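Local coordinates for protein transcriptional regulator (Thermus thermophilus, PDB 2H0A) that probably acts as a transcriptional regulator of the CcpA (LacI/GalR) type, with a two-lobed periplasmic-binding-protein-like core that pairs with a second copy, at residues Val82-Gln87 and Asp92-Asp97; Gly237-Gln242 and Arg256-Glu261; Gly166-Leu171 and Ala199-Leu204. All blocks are in the same frame, centred on the assembly; numbering follows the deposited sequence.

Contact 1. Residues Val82-Gln87 and Asp92-Asp97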
ATOM      1  N   VAL A  82     -23.350 -10.762  -5.928  1.00 57.76           N
ATOM      2  CA  VAL A  82     -23.580 -10.611  -4.500  1.00 56.81           C
ATOM      3  C   VAL A  82     -22.472  -9.748  -3.898  1.00 56.66           C
ATOM      4  O   VAL A  82     -21.289 -10.072  -4.013  1.00 57.01           O
ATOM      5  CB  VAL A  82     -23.614 -11.988  -3.795  1.00 56.20           C
ATOM      6  CG1 VAL A  82     -22.348 -12.761  -4.104  1.00 57.17           C
ATOM      7  CG2 VAL A  82     -23.775 -11.807  -2.295  1.00 55.01           C
ATOM      8  N   LEU A  83     -22.868  -8.641  -3.273  1.00 55.64           N
ATOM      9  CA  LEU A  83     -21.931  -7.710  -2.645  1.00 54.51           C
ATOM     10  C   LEU A  83     -21.585  -8.126  -1.225  1.00 53.44           C
ATOM     11  O   LEU A  83     -22.438  -8.624  -0.495  1.00 54.24           O
ATOM     12  CB  LEU A  83     -22.530  -6.306  -2.584  1.00 55.08           C
ATOM     13  CG  LEU A  83     -22.720  -5.499  -3.862  1.00 57.12           C
ATOM     14  CD1 LEU A  83     -23.443  -4.209  -3.525  1.00 57.79           C
ATOM     15  CD2 LEU A  83     -21.372  -5.195  -4.484  1.00 59.28           C
ATOM     16  N   VAL A  84     -20.334  -7.917  -0.834  1.00 51.22           N
ATOM     17  CA  VAL A  84     -19.901  -8.239   0.511  1.00 50.74           C
ATOM     18  C   VAL A  84     -19.121  -7.047   1.039  1.00 52.28           C
ATOM     19  O   VAL A  84     -18.284  -6.488   0.333  1.00 51.48           O
ATOM     20  CB  VAL A  84     -19.016  -9.510   0.558  1.00 49.33           C
ATOM     21  CG1 VAL A  84     -17.770  -9.322  -0.285  1.00 48.93           C
ATOM     22  CG2 VAL A  84     -18.645  -9.826   2.006  1.00 46.80           C
ATOM     23  N   ASP A  85     -19.409  -6.665   2.282  1.00 54.04           N
ATOM     24  CA  ASP A  85     -18.776  -5.518   2.918  1.00 55.38           C
ATOM     25  C   ASP A  85     -19.296  -4.262   2.240  1.00 56.24           C
ATOM     26  O   ASP A  85     -18.677  -3.203   2.301  1.00 54.99           O
ATOM     27  CB  ASP A  85     -17.258  -5.582   2.775  1.00 57.20           C
ATOM     28  CG  ASP A  85     -16.563  -4.467   3.522  1.00 58.93           C
ATOM     29  OD1 ASP A  85     -16.600  -4.478   4.769  1.00 59.59           O
ATOM     30  OD2 ASP A  85     -15.991  -3.572   2.868  1.00 60.50           O
ATOM     31  N   ALA A  86     -20.441  -4.402   1.579  1.00 58.56           N
ATOM     32  CA  ALA A  86     -21.087  -3.299   0.872  1.00 59.68           C
ATOM     33  C   ALA A  86     -22.595  -3.516   0.889  1.00 60.30           C
ATOM     34  O   ALA A  86     -23.060  -4.609   1.196  1.00 60.63           O
ATOM     35  CB  ALA A  86     -20.584  -3.233  -0.568  1.00 59.40           C
ATOM     36  N   GLN A  87     -23.352  -2.472   0.567  1.00 61.95           N
ATOM     37  CA  GLN A  87     -24.807  -2.558   0.541  1.00 63.25           C
ATOM     38  C   GLN A  87     -25.352  -1.975  -0.746  1.00 63.94           C
ATOM     39  O   GLN A  87     -24.820  -1.002  -1.272  1.00 64.69           O
ATOM     40  CB  GLN A  87     -25.431  -1.792   1.701  1.00 62.99           C
ATOM     41  CG  GLN A  87     -25.113  -2.329   3.064  1.00 65.35           C
ATOM     42  CD  GLN A  87     -25.892  -1.603   4.133  1.00 68.18           C
ATOM     43  OE1 GLN A  87     -27.121  -1.624   4.133  1.00 69.59           O
ATOM     44  NE2 GLN A  87     -25.183  -0.947   5.049  1.00 69.59           N
ATOM     45  N   ASP A  92     -27.812  -8.759  -3.539  1.00 54.11           N
ATOM     46  CA  ASP A  92     -27.725  -9.402  -2.234  1.00 51.08           C
ATOM     47  C   ASP A  92     -26.468  -8.810  -1.606  1.00 51.73           C
ATOM     48  O   ASP A  92     -25.408  -8.766  -2.240  1.00 51.25           O
ATOM     49  CB  ASP A  92     -27.567 -10.916  -2.364  1.00 47.54           C
ATOM     50  CG  ASP A  92     -28.817 -11.595  -2.883  1.00 46.58           C
ATOM     51  OD1 ASP A  92     -29.918 -11.030  -2.713  1.00 44.88           O
ATOM     52  OD2 ASP A  92     -28.702 -12.706  -3.445  1.00 44.42           O
ATOM     53  N   SER A  93     -26.577  -8.357  -0.364  1.00 51.61           N
ATOM     54  CA  SER A  93     -25.444  -7.740   0.287  1.00 50.12           C
ATOM     55  C   SER A  93     -25.203  -8.199   1.709  1.00 49.90           C
ATOM     56  O   SER A  93     -26.120  -8.234   2.530  1.00 52.08           O
ATOM     57  CB  SER A  93     -25.630  -6.225   0.302  1.00 50.03           C
ATOM     58  OG  SER A  93     -26.066  -5.746  -0.958  1.00 51.54           O
ATOM     59  N   VAL A  94     -23.959  -8.555   1.999  1.00 47.73           N
ATOM     60  CA  VAL A  94     -23.588  -8.929   3.349  1.00 45.46           C
ATOM     61  C   VAL A  94     -22.742  -7.728   3.785  1.00 44.63           C
ATOM     62  O   VAL A  94     -22.016  -7.145   2.979  1.00 44.39           O
ATOM     63  CB  VAL A  94     -22.793 -10.271   3.378  1.00 44.58           C
ATOM     64  CG1 VAL A  94     -22.743 -10.859   1.997  1.00 43.71           C
ATOM     65  CG2 VAL A  94     -21.401 -10.076   3.964  1.00 45.26           C
ATOM     66  N   TYR A  95     -22.870  -7.320   5.039  1.00 43.03           N
ATOM     67  CA  TYR A  95     -22.118  -6.167   5.524  1.00 40.78           C
ATOM     68  C   TYR A  95     -22.074  -6.165   7.039  1.00 39.52           C
ATOM     69  O   TYR A  95     -22.814  -6.897   7.686  1.00 38.23           O
ATOM     70  CB  TYR A  95     -22.763  -4.866   5.045  1.00 39.48           C
ATOM     71  CG  TYR A  95     -24.179  -4.703   5.533  1.00 39.06           C
ATOM     72  CD1 TYR A  95     -25.231  -5.390   4.917  1.00 40.12           C
ATOM     73  CD2 TYR A  95     -24.466  -3.910   6.643  1.00 36.82           C
ATOM     74  CE1 TYR A  95     -26.531  -5.292   5.399  1.00 39.56           C
ATOM     75  CE2 TYR A  95     -25.766  -3.810   7.136  1.00 36.91           C
ATOM     76  CZ  TYR A  95     -26.795  -4.505   6.510  1.00 39.10           C
ATOM     77  OH  TYR A  95     -28.078  -4.439   7.006  1.00 38.47           O
ATOM     78  N   LEU A  96     -21.205  -5.322   7.590  1.00 40.10           N
ATOM     79  CA  LEU A  96     -21.041  -5.209   9.031  1.00 41.54           C
ATOM     80  C   LEU A  96     -21.623  -3.913   9.568  1.00 43.39           C
ATOM     81  O   LEU A  96     -21.641  -2.902   8.875  1.00 44.79           O
ATOM     82  CB  LEU A  96     -19.558  -5.246   9.392  1.00 40.08           C
ATOM     83  CG  LEU A  96     -19.298  -5.384  10.891  1.00 39.29           C
ATOM     84  CD1 LEU A  96     -19.062  -6.846  11.193  1.00 40.26           C
ATOM     85  CD2 LEU A  96     -18.106  -4.561  11.313  1.00 37.07           C
ATOM     86  N   ASP A  97     -22.095  -3.948  10.809  1.00 45.29           N
ATOM     87  CA  ASP A  97     -22.631  -2.749  11.448  1.00 46.94           C
ATOM     88  C   ASP A  97     -21.425  -2.016  12.046  1.00 47.54           C
ATOM     89  O   ASP A  97     -21.117  -2.170  13.230  1.00 47.16           O
ATOM     90  CB  ASP A  97     -23.605  -3.120  12.569  1.00 47.83           C
ATOM     91  CG  ASP A  97     -24.351  -1.913  13.120  1.00 48.72           C
ATOM     92  OD1 ASP A  97     -23.726  -0.857  13.347  1.00 48.88           O
ATOM     93  OD2 ASP A  97     -25.571  -2.025  13.339  1.00 50.12           O
TER
HETATM   94  O   HOH W   1     -19.659  -3.576   5.526  1.00 26.65           O
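Gln-87 lays its amide over one face of the Tyr-95 ring, with CD 3.5 Å above the centre of the ring and the two planes only 9° apart. This stack closes the end of a pair of parallel strands, 81-84 and 92-96, in the sheet of one lobe of the LacI/GalR-like, periplasmic-binding-protein fold. Nearer the backbone, Gln-87 CG lies 3.8 Å from the ring centroid and makes a CH-pi contact on the same face. Gln-87 CG is turned away from its own carbonyl carbon (chi1 -64°) and the chain runs on extended, which carries the amide across to the tyrosine.

The strands are stitched in the parallel manner, one residue using both its N and O. Leu-83 N donates to Asp-92 O (2.7 Å), while Leu-83 O accepts from Val-94 N (2.9 Å). The next rung runs from Asp-85 N to Val-94 O. The backbone of Asp-85, in the left-handed helical region, then bends away, and a weak bond from Ala-86 N also points at Val-94 O.

On the face with Val-84 and Val-94, the two side chains lie side by side and point the same way, their CG2 atoms meeting. Helix 233-248 covers both, through Ala-240. Ser-93 points to the other face, where its OG bonds to Tyr-91 O and its CB lies near Ala-86 O. At the near end of the pair, Asp-92 is held by salt bridges to Arg-247 and Arg-256.

Asp-85 OD2 bonds to Ser-63, while OD1 receives a weak bond from a water that in turn accepts from Leu-96 N, the water oxygen lying 3.1 Å from that nitrogen.

Contact 2. Residues Gly237-Gln242 and Arg256-Glu261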
ATOM      1  N   GLY A 237     -17.408 -13.509   4.236  1.00 32.95           N
ATOM      2  CA  GLY A 237     -17.097 -14.010   2.906  1.00 31.94           C
ATOM      3  C   GLY A 237     -17.876 -15.291   2.655  1.00 32.95           C
ATOM      4  O   GLY A 237     -18.492 -15.465   1.598  1.00 31.91           O
ATOM      5  N   ALA A 238     -17.846 -16.192   3.635  1.00 32.32           N
ATOM      6  CA  ALA A 238     -18.588 -17.453   3.554  1.00 33.21           C
ATOM      7  C   ALA A 238     -20.076 -17.202   3.310  1.00 32.61           C
ATOM      8  O   ALA A 238     -20.698 -17.882   2.504  1.00 33.22           O
ATOM      9  CB  ALA A 238     -18.405 -18.260   4.838  1.00 33.69           C
ATOM     10  N   ARG A 239     -20.650 -16.226   4.009  1.00 32.80           N
ATOM     11  CA  ARG A 239     -22.063 -15.912   3.818  1.00 34.23           C
ATOM     12  C   ARG A 239     -22.272 -15.370   2.412  1.00 35.45           C
ATOM     13  O   ARG A 239     -23.251 -15.705   1.744  1.00 35.29           O
ATOM     14  CB  ARG A 239     -22.539 -14.881   4.847  1.00 34.22           C
ATOM     15  CG  ARG A 239     -23.981 -14.411   4.641  1.00 36.84           C
ATOM     16  CD  ARG A 239     -24.966 -15.592   4.564  1.00 38.22           C
ATOM     17  NE  ARG A 239     -24.875 -16.452   5.746  1.00 39.00           N
ATOM     18  CZ  ARG A 239     -25.533 -17.594   5.894  1.00 39.69           C
ATOM     19  NH1 ARG A 239     -26.340 -18.026   4.931  1.00 41.09           N
ATOM     20  NH2 ARG A 239     -25.369 -18.311   6.995  1.00 37.17           N
ATOM     21  N   ALA A 240     -21.344 -14.526   1.970  1.00 37.50           N
ATOM     22  CA  ALA A 240     -21.401 -13.948   0.633  1.00 38.80           C
ATOM     23  C   ALA A 240     -21.389 -15.069  -0.409  1.00 40.01           C
ATOM     24  O   ALA A 240     -22.097 -15.013  -1.411  1.00 38.57           O
ATOM     25  CB  ALA A 240     -20.214 -13.043   0.421  1.00 38.53           C
ATOM     26  N   ALA A 241     -20.575 -16.088  -0.162  1.00 40.83           N
ATOM     27  CA  ALA A 241     -20.488 -17.215  -1.075  1.00 43.14           C
ATOM     28  C   ALA A 241     -21.808 -17.998  -1.123  1.00 44.51           C
ATOM     29  O   ALA A 241     -22.330 -18.277  -2.205  1.00 45.02           O
ATOM     30  CB  ALA A 241     -19.339 -18.137  -0.657  1.00 42.25           C
ATOM     31  N   GLN A 242     -22.349 -18.342   0.047  1.00 45.03           N
ATOM     32  CA  GLN A 242     -23.597 -19.099   0.128  1.00 43.24           C
ATOM     33  C   GLN A 242     -24.742 -18.443  -0.624  1.00 41.25           C
ATOM     34  O   GLN A 242     -25.455 -19.107  -1.368  1.00 40.31           O
ATOM     35  CB  GLN A 242     -24.008 -19.308   1.587  1.00 44.40           C
ATOM     36  CG  GLN A 242     -25.339 -20.051   1.753  1.00 47.13           C
ATOM     37  CD  GLN A 242     -25.301 -21.513   1.296  1.00 47.77           C
ATOM     38  OE1 GLN A 242     -26.342 -22.097   0.977  1.00 47.33           O
ATOM     39  NE2 GLN A 242     -24.109 -22.111   1.280  1.00 47.98           N
ATOM     40  N   ARG A 256     -31.539  -9.639  -1.338  1.00 48.31           N
ATOM     41  CA  ARG A 256     -31.491  -9.943   0.083  1.00 46.82           C
ATOM     42  C   ARG A 256     -30.427  -9.118   0.791  1.00 46.23           C
ATOM     43  O   ARG A 256     -29.686  -8.363   0.163  1.00 46.29           O
ATOM     44  CB  ARG A 256     -31.229 -11.428   0.296  1.00 46.56           C
ATOM     45  CG  ARG A 256     -32.337 -12.303  -0.228  1.00 45.73           C
ATOM     46  CD  ARG A 256     -31.892 -13.740  -0.256  1.00 46.77           C
ATOM     47  NE  ARG A 256     -30.746 -13.925  -1.138  1.00 45.22           N
ATOM     48  CZ  ARG A 256     -30.111 -15.081  -1.298  1.00 47.16           C
ATOM     49  NH1 ARG A 256     -30.510 -16.155  -0.632  1.00 46.42           N
ATOM     50  NH2 ARG A 256     -29.077 -15.166  -2.125  1.00 49.08           N
ATOM     51  N   GLU A 257     -30.350  -9.279   2.104  1.00 45.21           N
ATOM     52  CA  GLU A 257     -29.410  -8.516   2.902  1.00 43.38           C
ATOM     53  C   GLU A 257     -29.061  -9.257   4.196  1.00 42.58           C
ATOM     54  O   GLU A 257     -29.929  -9.863   4.824  1.00 42.27           O
ATOM     55  CB  GLU A 257     -30.051  -7.160   3.190  1.00 43.29           C
ATOM     56  CG  GLU A 257     -29.321  -6.276   4.156  1.00 49.57           C
ATOM     57  CD  GLU A 257     -30.070  -4.980   4.427  1.00 52.15           C
ATOM     58  OE1 GLU A 257     -30.111  -4.108   3.529  1.00 52.59           O
ATOM     59  OE2 GLU A 257     -30.625  -4.839   5.538  1.00 54.48           O
ATOM     60  N   VAL A 258     -27.783  -9.230   4.571  1.00 41.74           N
ATOM     61  CA  VAL A 258     -27.313  -9.884   5.796  1.00 41.95           C
ATOM     62  C   VAL A 258     -26.306  -8.994   6.524  1.00 41.90           C
ATOM     63  O   VAL A 258     -25.268  -8.624   5.976  1.00 42.49           O
ATOM     64  CB  VAL A 258     -26.667 -11.264   5.503  1.00 41.29           C
ATOM     65  CG1 VAL A 258     -26.009 -11.810   6.760  1.00 38.90           C
ATOM     66  CG2 VAL A 258     -27.731 -12.243   5.035  1.00 40.84           C
ATOM     67  N   ARG A 259     -26.632  -8.665   7.769  1.00 40.88           N
ATOM     68  CA  ARG A 259     -25.816  -7.793   8.599  1.00 40.65           C
ATOM     69  C   ARG A 259     -25.101  -8.513   9.742  1.00 41.31           C
ATOM     70  O   ARG A 259     -25.717  -9.237  10.532  1.00 42.89           O
ATOM     71  CB  ARG A 259     -26.707  -6.670   9.143  1.00 40.28           C
ATOM     72  CG  ARG A 259     -26.217  -5.949  10.377  1.00 38.85           C
ATOM     73  CD  ARG A 259     -27.286  -4.961  10.849  1.00 39.90           C
ATOM     74  NE  ARG A 259     -26.975  -4.372  12.148  1.00 40.51           N
ATOM     75  CZ  ARG A 259     -27.069  -5.012  13.311  1.00 41.90           C
ATOM     76  NH1 ARG A 259     -27.485  -6.274  13.354  1.00 41.37           N
ATOM     77  NH2 ARG A 259     -26.713  -4.394  14.430  1.00 40.94           N
ATOM     78  N   PHE A 260     -23.791  -8.309   9.820  1.00 40.69           N
ATOM     79  CA  PHE A 260     -22.983  -8.917  10.863  1.00 41.48           C
ATOM     80  C   PHE A 260     -22.689  -7.888  11.948  1.00 41.94           C
ATOM     81  O   PHE A 260     -22.838  -6.691  11.722  1.00 43.31           O
ATOM     82  CB  PHE A 260     -21.673  -9.455  10.269  1.00 40.82           C
ATOM     83  CG  PHE A 260     -21.833 -10.745   9.510  1.00 39.95           C
ATOM     84  CD1 PHE A 260     -22.529 -10.782   8.305  1.00 38.35           C
ATOM     85  CD2 PHE A 260     -21.292 -11.930  10.006  1.00 39.99           C
ATOM     86  CE1 PHE A 260     -22.682 -11.980   7.603  1.00 37.52           C
ATOM     87  CE2 PHE A 260     -21.440 -13.138   9.309  1.00 38.91           C
ATOM     88  CZ  PHE A 260     -22.133 -13.161   8.109  1.00 36.91           C
ATOM     89  N   GLU A 261     -22.290  -8.350  13.130  1.00 42.50           N
ATOM     90  CA  GLU A 261     -21.975  -7.439  14.229  1.00 43.81           C
ATOM     91  C   GLU A 261     -20.570  -7.685  14.744  1.00 41.69           C
ATOM     92  O   GLU A 261     -20.142  -8.823  14.888  1.00 40.50           O
ATOM     93  CB  GLU A 261     -22.951  -7.601  15.407  1.00 46.85           C
ATOM     94  CG  GLU A 261     -24.420  -7.351  15.091  1.00 52.83           C
ATOM     95  CD  GLU A 261     -25.295  -7.323  16.347  1.00 56.92           C
ATOM     96  OE1 GLU A 261     -25.082  -8.164  17.252  1.00 57.76           O
ATOM     97  OE2 GLU A 261     -26.207  -6.466  16.425  1.00 58.16           O
TER
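The ring of Phe-260 meets Arg-239 edge-on: Arg-239 CB lies near the ring plane, 3.7 Å from Phe-260 CZ, so the arginine's contribution is its aliphatic root. The guanidinium plane is turned 40° from the ring, and it makes no stack there. Around the ring also pack Pro-232, Leu-96 of the neighbouring strand, and Ala-235 and Met-236 from the turn of helix 233-248 that precedes this segment.

Two residues earlier, on the same side of the strand, Val-258 takes up the next part of the arginine. Arg-239 CG stands 3.9 Å from Val-258 CG1, the two side chains crossing at about a right angle. The arginine's CG is set opposite its backbone N (chi1 175°), and bends at chi2 and chi3 then lead the chain on from the methylenes that touch the strand. The contact is thus small and apolar, with no hydrogen bond between the segments, although an arginine supplies half of it. Replacing Phe-260 by an alanine would probably open a gap beside Arg-239 CB and leave Pro-232 and Leu-96 without the ring that they share with the helix.

Polar work falls to neighbouring residues of the strand segment. Arg-259, on the far side, forms a salt bridge with Glu-261, NH2 to OE2 at 2.9 Å; it uses the anti lone pair of that oxygen, which lies 18° out of the guanidinium plane. The same NH2 has a second carboxylate partner in Asp-97. Arg-256 pairs with Glu-246 of the helix and with Asp-92 of the neighbouring strand.

A helix packed on one face of the sheet through arginine methylenes, a valine and a phenylalanine ring edge is in keeping with the alpha/beta layering of LacI/GalR-type lobes.

Contact 3. Residues Gly166-Leu171 and Ala199-Leu204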
ATOM      1  N   GLY A 166       1.695   5.118  10.048  1.00 36.69           N
ATOM      2  CA  GLY A 166       0.695   6.112  10.388  1.00 33.93           C
ATOM      3  C   GLY A 166       0.396   6.074  11.880  1.00 34.26           C
ATOM      4  O   GLY A 166       0.281   7.114  12.532  1.00 31.53           O
ATOM      5  N   GLY A 167       0.272   4.866  12.424  1.00 34.96           N
ATOM      6  CA  GLY A 167       0.005   4.714  13.844  1.00 36.28           C
ATOM      7  C   GLY A 167       1.133   5.269  14.692  1.00 37.44           C
ATOM      8  O   GLY A 167       0.902   5.874  15.737  1.00 37.62           O
ATOM      9  N   ARG A 168       2.367   5.057  14.248  1.00 38.21           N
ATOM     10  CA  ARG A 168       3.520   5.564  14.979  1.00 37.18           C
ATOM     11  C   ARG A 168       3.521   7.088  14.911  1.00 34.77           C
ATOM     12  O   ARG A 168       3.735   7.755  15.922  1.00 35.16           O
ATOM     13  CB  ARG A 168       4.820   5.005  14.392  1.00 39.23           C
ATOM     14  CG  ARG A 168       4.982   3.497  14.557  1.00 44.73           C
ATOM     15  CD  ARG A 168       6.245   3.003  13.865  1.00 47.94           C
ATOM     16  NE  ARG A 168       7.410   3.722  14.358  1.00 53.29           N
ATOM     17  CZ  ARG A 168       8.533   3.899  13.672  1.00 55.13           C
ATOM     18  NH1 ARG A 168       8.648   3.399  12.450  1.00 56.29           N
ATOM     19  NH2 ARG A 168       9.533   4.597  14.204  1.00 56.69           N
ATOM     20  N   LEU A 169       3.282   7.637  13.723  1.00 31.16           N
ATOM     21  CA  LEU A 169       3.246   9.084  13.563  1.00 29.86           C
ATOM     22  C   LEU A 169       2.180   9.656  14.512  1.00 31.87           C
ATOM     23  O   LEU A 169       2.393  10.690  15.156  1.00 30.79           O
ATOM     24  CB  LEU A 169       2.887   9.449  12.124  1.00 28.24           C
ATOM     25  CG  LEU A 169       3.837  10.092  11.097  1.00 26.86           C
ATOM     26  CD1 LEU A 169       5.211  10.352  11.665  1.00 23.01           C
ATOM     27  CD2 LEU A 169       3.909   9.172   9.876  1.00 27.06           C
ATOM     28  N   ALA A 170       1.042   8.969  14.604  1.00 32.21           N
ATOM     29  CA  ALA A 170      -0.069   9.404  15.451  1.00 32.07           C
ATOM     30  C   ALA A 170       0.218   9.400  16.954  1.00 32.66           C
ATOM     31  O   ALA A 170      -0.031  10.386  17.633  1.00 32.27           O
ATOM     32  CB  ALA A 170      -1.306   8.563  15.154  1.00 31.75           C
ATOM     33  N   LEU A 171       0.730   8.299  17.484  1.00 34.44           N
ATOM     34  CA  LEU A 171       1.036   8.255  18.908  1.00 38.03           C
ATOM     35  C   LEU A 171       2.002   9.397  19.244  1.00 40.61           C
ATOM     36  O   LEU A 171       1.897  10.039  20.288  1.00 39.99           O
ATOM     37  CB  LEU A 171       1.671   6.914  19.280  1.00 37.69           C
ATOM     38  CG  LEU A 171       2.125   6.787  20.739  1.00 38.67           C
ATOM     39  CD1 LEU A 171       0.921   6.923  21.658  1.00 36.66           C
ATOM     40  CD2 LEU A 171       2.825   5.456  20.961  1.00 38.14           C
ATOM     41  N   ALA A 199       5.016   2.789  20.966  1.00 42.49           N
ATOM     42  CA  ALA A 199       4.896   2.946  22.399  1.00 42.64           C
ATOM     43  C   ALA A 199       6.072   2.207  23.023  1.00 43.47           C
ATOM     44  O   ALA A 199       6.853   2.796  23.766  1.00 44.05           O
ATOM     45  CB  ALA A 199       3.577   2.365  22.893  1.00 42.30           C
ATOM     46  N   VAL A 200       6.197   0.919  22.698  1.00 44.53           N
ATOM     47  CA  VAL A 200       7.265   0.069  23.223  1.00 45.78           C
ATOM     48  C   VAL A 200       8.646   0.676  23.006  1.00 48.53           C
ATOM     49  O   VAL A 200       9.506   0.632  23.889  1.00 48.38           O
ATOM     50  CB  VAL A 200       7.228  -1.317  22.568  1.00 43.89           C
ATOM     51  CG1 VAL A 200       8.384  -2.163  23.071  1.00 41.16           C
ATOM     52  CG2 VAL A 200       5.908  -1.987  22.871  1.00 41.31           C
ATOM     53  N   ARG A 201       8.852   1.238  21.822  1.00 50.08           N
ATOM     54  CA  ARG A 201      10.110   1.880  21.486  1.00 52.29           C
ATOM     55  C   ARG A 201      10.375   2.975  22.525  1.00 54.04           C
ATOM     56  O   ARG A 201      11.369   3.697  22.442  1.00 54.27           O
ATOM     57  CB  ARG A 201      10.007   2.515  20.103  1.00 52.51           C
ATOM     58  CG  ARG A 201      11.252   2.402  19.268  1.00 53.21           C
ATOM     59  CD  ARG A 201      11.230   3.441  18.185  1.00 53.88           C
ATOM     60  NE  ARG A 201      11.552   4.743  18.749  1.00 56.69           N
ATOM     61  CZ  ARG A 201      11.341   5.895  18.131  1.00 57.33           C
ATOM     62  NH1 ARG A 201      10.799   5.904  16.920  1.00 59.32           N
ATOM     63  NH2 ARG A 201      11.678   7.033  18.721  1.00 57.90           N
ATOM     64  N   LEU A 202       9.464   3.104  23.488  1.00 55.09           N
ATOM     65  CA  LEU A 202       9.573   4.097  24.552  1.00 56.39           C
ATOM     66  C   LEU A 202       9.146   3.519  25.911  1.00 59.02           C
ATOM     67  O   LEU A 202       9.987   3.134  26.719  1.00 58.31           O
ATOM     68  CB  LEU A 202       8.706   5.314  24.224  1.00 54.55           C
ATOM     69  CG  LEU A 202       9.054   6.266  23.076  1.00 53.10           C
ATOM     70  CD1 LEU A 202       9.203   5.512  21.792  1.00 55.36           C
ATOM     71  CD2 LEU A 202       7.955   7.296  22.921  1.00 51.77           C
ATOM     72  N   GLY A 203       7.839   3.444  26.161  1.00 62.02           N
ATOM     73  CA  GLY A 203       7.381   2.931  27.442  1.00 64.03           C
ATOM     74  C   GLY A 203       6.186   1.995  27.423  1.00 66.51           C
ATOM     75  O   GLY A 203       5.512   1.862  26.412  1.00 65.71           O
ATOM     76  N   LEU A 204       5.932   1.365  28.571  1.00 70.48           N
ATOM     77  CA  LEU A 204       4.853   0.392  28.774  1.00 72.74           C
ATOM     78  C   LEU A 204       3.688   0.522  27.820  1.00 74.46           C
ATOM     79  O   LEU A 204       3.339   1.615  27.402  1.00 76.70           O
ATOM     80  CB  LEU A 204       4.330   0.473  30.202  1.00 72.56           C
ATOM     81  CG  LEU A 204       4.709  -0.680  31.123  1.00 72.86           C
ATOM     82  CD1 LEU A 204       4.154  -1.980  30.563  1.00 71.78           C
TER
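This is a light contact on the outer part of the second lobe, between helix 164-175 and the C-terminal end of helix 189-200 with the loop that follows, its centre about 22 Å from the centre of the chain. Its apolar half is carried by Leu-171. One branch of that leucine, CD2, lies 3.7 Å from Ala-199 CB and 3.5 Å from Ala-199 N, so the methyl rests against the backbone of the last turn as well as against the small side chain. With CG opposite the backbone N (chi1 176°), the leucine reaches outward from its own helix to do this. Val-195 and Asp-209 also pack on it.

The polar half brings two arginines together. Arg-168 NH2 and Arg-201 NH1 are 3.3 Å apart, each lying at the edge of the other's guanidinium, with the two planes 77° apart. Both are donors, so no bond joins them; what gathers them is the carboxylate of Glu-198. Its OE1 pairs with Arg-168 NE and its OE2 with Arg-201 NH1, while Glu-197 gives Arg-168 NE a further acidic partner. The two guanidinium groups probably share the negative charge of Glu-198, which would account for their closeness.

Helix 164-175 has neighbours on several sides: Leu-169 and Ala-170 touch Tyr-158 on strand 157-160, Leu-171 faces helix 189-200, and across the dimer interface Arg-168 and Leu-169 pack on Leu-169 of the second subunit.

In the fold
Following the chain from its N terminus, contact 1 comes first and closes the shortest loop: four residues, neither helix nor strand, join two parallel strands in the first lobe. Contact 3 follows, with strand 182-185 and most of helix 189-200 in the 27 residues that it spans, and joins helices of the other lobe. Contact 2 is last, its 13 intervening residues finishing helix 233-248 and returning to strand 257-265; it packs that helix on the first-lobe sheet of contact 1. The three lie in series, so none nests or crosses. Yet contacts 1 and 2 meet in space: Tyr-95 O and Phe-260 N probably bond at 2.7 Å. Contact 3 stands apart, its centre about 34 Å from that of contact 1.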